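Local atomic coordinates of putative ABC transporter, periplasmic binding protein, amino acid (Neisseria gonorrhoeae, PDB entry 2YJP), a protein that binds L-cysteine, probably as the solute receptor of an amino-acid ABC transporter. Residues F137-A145 with V283-E291. The protein carries 1 engineered substitution. Sequence-based numbering, arbitrary orientation.
Sequences FADPYMKVA and VKPEALLAE
Met142 and Leu289 form a single antiparallel beta bridge, a non-hydrogen-bonded pair with CA atoms 4.3 Å apart, which joins the C-terminal tail to strand 142-151 of this family 3 solute-binding protein. Two backbone bonds flank it: Lys143 N to Leu288 O (2.9 Å) and Ala290 N to Tyr141 O (3.0 Å). The second is almost straight, 176° at the hydrogen, although its donor stands well above the carbonyl plane. Tyr141 and Met142 both face Ile239 of strand 237-244 in a classic beta bulge on one edge, while the tail pairs with the other. The Met142 and Leu288 side chains run alongside one another in the same direction, Met142 CE against Leu288 CD2 at 3.9 Å; the methionine chain reaches there extended at chi2 and bent at chi3 (-105°). Ala290 directs its methyl at the loop leading into the strand, with CB 3.4 Å from Tyr141 C and also against Pro140 O and Pro140 CB. Lys143 starts with CG nearly eclipsing the backbone N (chi1 13°), then runs nearly extended as far as CE, which passes 3.3 Å from Leu289 O. A bend at the last torsion brings the ammonium to the short helical turn near residues 285-288, where NZ donates to Glu286 O at 2.7 Å, in the carbonyl plane.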
loop_
_atom_site.group_PDB
_atom_site.type_symbol
_atom_site.label_atom_id
_atom_site.label_comp_id
_atom_site.label_asym_id
_atom_site.label_seq_id
_atom_site.Cartn_x
_atom_site.Cartn_y
_atom_site.Cartn_z
ATOM N N PHE A 137 5.554 12.594 -4.901
ATOM C CA PHE A 137 4.264 11.915 -5.026
ATOM C C PHE A 137 3.423 12.525 -6.127
ATOM O O PHE A 137 3.236 13.750 -6.161
ATOM C CB PHE A 137 3.502 12.015 -3.722
ATOM C CG PHE A 137 4.043 11.102 -2.646
ATOM C CD1 PHE A 137 3.707 9.725 -2.626
ATOM C CD2 PHE A 137 4.870 11.616 -1.626
ATOM C CE1 PHE A 137 4.191 8.891 -1.600
ATOM C CE2 PHE A 137 5.353 10.786 -0.621
ATOM C CZ PHE A 137 5.020 9.431 -0.594
ATOM N N ALA A 138 2.931 11.672 -7.032
ATOM C CA ALA A 138 1.893 12.110 -7.991
ATOM C C ALA A 138 0.537 12.224 -7.332
ATOM O O ALA A 138 0.402 11.924 -6.174
ATOM C CB ALA A 138 1.818 11.149 -9.154
ATOM N N ASP A 139 -0.467 12.631 -8.083
ATOM C CA ASP A 139 -1.846 12.628 -7.643
ATOM C C ASP A 139 -2.256 11.346 -6.995
ATOM O O ASP A 139 -2.086 10.294 -7.597
ATOM C CB ASP A 139 -2.781 12.757 -8.840
ATOM C CG ASP A 139 -2.850 14.147 -9.377
ATOM O OD1 ASP A 139 -2.089 15.031 -8.889
ATOM O OD2 ASP A 139 -3.674 14.341 -10.298
ATOM N N PRO A 140 -2.904 11.458 -5.818
ATOM C CA PRO A 140 -3.396 10.284 -5.073
ATOM C C PRO A 140 -4.474 9.558 -5.841
ATOM O O PRO A 140 -5.247 10.205 -6.597
ATOM C CB PRO A 140 -3.965 10.855 -3.781
ATOM C CG PRO A 140 -3.973 12.335 -3.925
ATOM C CD PRO A 140 -3.267 12.742 -5.208
ATOM N N TYR A 141 -4.517 8.231 -5.655
ATOM C CA TYR A 141 -5.603 7.421 -6.177
ATOM C C TYR A 141 -6.494 6.773 -5.113
ATOM O O TYR A 141 -7.624 6.391 -5.415
ATOM C CB TYR A 141 -5.092 6.378 -7.181
ATOM C CG TYR A 141 -4.069 5.445 -6.657
ATOM C CD1 TYR A 141 -2.722 5.760 -6.765
ATOM C CD2 TYR A 141 -4.418 4.218 -6.065
ATOM C CE1 TYR A 141 -1.757 4.925 -6.310
ATOM C CE2 TYR A 141 -3.423 3.325 -5.612
ATOM C CZ TYR A 141 -2.085 3.712 -5.724
ATOM O OH TYR A 141 -1.053 2.890 -5.291
ATOM N N MET A 142 -6.003 6.669 -3.878
ATOM C CA MET A 142 -6.846 6.170 -2.785
ATOM C C MET A 142 -6.537 6.811 -1.429
ATOM O O MET A 142 -5.586 7.588 -1.306
ATOM C CB MET A 142 -6.853 4.644 -2.725
ATOM C CG MET A 142 -5.757 3.990 -1.947
ATOM S SD MET A 142 -5.949 2.174 -1.860
ATOM C CE MET A 142 -6.499 1.977 -0.175
ATOM N N LYS A 143 -7.374 6.520 -0.444
ATOM C CA LYS A 143 -7.177 7.001 0.926
ATOM C C LYS A 143 -7.301 5.833 1.894
ATOM O O LYS A 143 -7.967 4.863 1.572
ATOM C CB LYS A 143 -8.177 8.099 1.335
ATOM C CG LYS A 143 -9.311 8.277 0.452
ATOM C CD LYS A 143 -10.426 9.047 1.075
ATOM C CE LYS A 143 -11.316 9.646 -0.021
ATOM N NZ LYS A 143 -12.721 9.506 0.278
ATOM N N VAL A 144 -6.672 5.959 3.061
ATOM C CA VAL A 144 -6.692 4.939 4.041
ATOM C C VAL A 144 -6.315 5.494 5.432
ATOM O O VAL A 144 -5.558 6.438 5.579
ATOM C CB VAL A 144 -5.786 3.704 3.556
ATOM C CG1 VAL A 144 -4.446 3.784 3.953
ATOM C CG2 VAL A 144 -6.189 2.510 4.213
ATOM N N ALA A 145 -6.884 4.885 6.455
ATOM C CA ALA A 145 -6.587 5.189 7.839
ATOM C C ALA A 145 -5.941 3.923 8.412
ATOM O O ALA A 145 -6.083 2.841 7.822
ATOM C CB ALA A 145 -7.879 5.510 8.581
ATOM N N VAL A 283 -17.830 -1.397 2.412
ATOM C CA VAL A 283 -17.010 -0.221 2.227
ATOM C C VAL A 283 -17.371 0.431 0.893
ATOM O O VAL A 283 -17.070 -0.117 -0.184
ATOM C CB VAL A 283 -15.525 -0.596 2.218
ATOM C CG1 VAL A 283 -14.660 0.622 1.940
ATOM C CG2 VAL A 283 -15.115 -1.284 3.538
ATOM N N LYS A 284 -17.999 1.606 0.962
ATOM C CA LYS A 284 -18.370 2.397 -0.232
ATOM C C LYS A 284 -17.146 2.807 -1.037
ATOM O O LYS A 284 -16.092 3.110 -0.463
ATOM C CB LYS A 284 -19.191 3.613 0.174
ATOM C CG LYS A 284 -20.444 3.203 0.961
ATOM C CD LYS A 284 -21.453 4.337 1.192
ATOM C CE LYS A 284 -22.718 3.723 1.814
ATOM N NZ LYS A 284 -23.770 4.743 2.206
ATOM N N PRO A 285 -17.254 2.797 -2.372
ATOM C CA PRO A 285 -16.090 3.180 -3.205
ATOM C C PRO A 285 -15.589 4.597 -2.940
ATOM O O PRO A 285 -14.395 4.861 -3.087
ATOM C CB PRO A 285 -16.609 3.077 -4.653
ATOM C CG PRO A 285 -18.075 2.723 -4.571
ATOM C CD PRO A 285 -18.371 2.252 -3.168
ATOM N N GLU A 286 -16.460 5.511 -2.562
ATOM C CA GLU A 286 -16.018 6.857 -2.242
ATOM C C GLU A 286 -15.274 6.940 -0.926
ATOM O O GLU A 286 -14.662 7.951 -0.668
ATOM C CB GLU A 286 -17.150 7.927 -2.285
ATOM C CG GLU A 286 -18.571 7.540 -1.851
ATOM C CD GLU A 286 -19.219 6.389 -2.652
ATOM O OE1 GLU A 286 -18.581 5.837 -3.517
ATOM O OE2 GLU A 286 -20.383 6.011 -2.431
ATOM N N ALA A 287 -15.335 5.893 -0.100
ATOM C CA ALA A 287 -14.499 5.818 1.104
ATOM C C ALA A 287 -13.085 5.368 0.760
ATOM O O ALA A 287 -12.176 5.632 1.526
ATOM C CB ALA A 287 -15.111 4.892 2.192
ATOM N N LEU A 288 -12.876 4.714 -0.374
ATOM C CA LEU A 288 -11.534 4.234 -0.681
ATOM C C LEU A 288 -10.883 5.080 -1.749
ATOM O O LEU A 288 -9.705 5.370 -1.685
ATOM C CB LEU A 288 -11.544 2.776 -1.146
ATOM C CG LEU A 288 -11.606 1.673 -0.105
ATOM C CD1 LEU A 288 -12.314 0.411 -0.616
ATOM C CD2 LEU A 288 -10.247 1.279 0.404
ATOM N N LEU A 289 -11.651 5.474 -2.758
ATOM C CA LEU A 289 -11.033 6.116 -3.918
ATOM C C LEU A 289 -10.847 7.599 -3.643
ATOM O O LEU A 289 -11.672 8.227 -2.999
ATOM C CB LEU A 289 -11.883 5.901 -5.182
ATOM C CG LEU A 289 -12.095 4.431 -5.623
ATOM C CD1 LEU A 289 -13.051 4.302 -6.826
ATOM C CD2 LEU A 289 -10.788 3.767 -5.911
ATOM N N ALA A 290 -9.720 8.127 -4.096
ATOM C CA ALA A 290 -9.419 9.540 -4.027
ATOM C C ALA A 290 -10.209 10.278 -5.104
ATOM O O ALA A 290 -10.239 9.855 -6.267
ATOM C CB ALA A 290 -7.913 9.784 -4.236
ATOM N N GLU A 291 -10.838 11.379 -4.715
ATOM C CA GLU A 291 -11.306 12.321 -5.710
ATOM C C GLU A 291 -10.043 13.009 -6.202
ATOM O O GLU A 291 -9.763 13.013 -7.388
ATOM C CB GLU A 291 -12.329 13.340 -5.121
#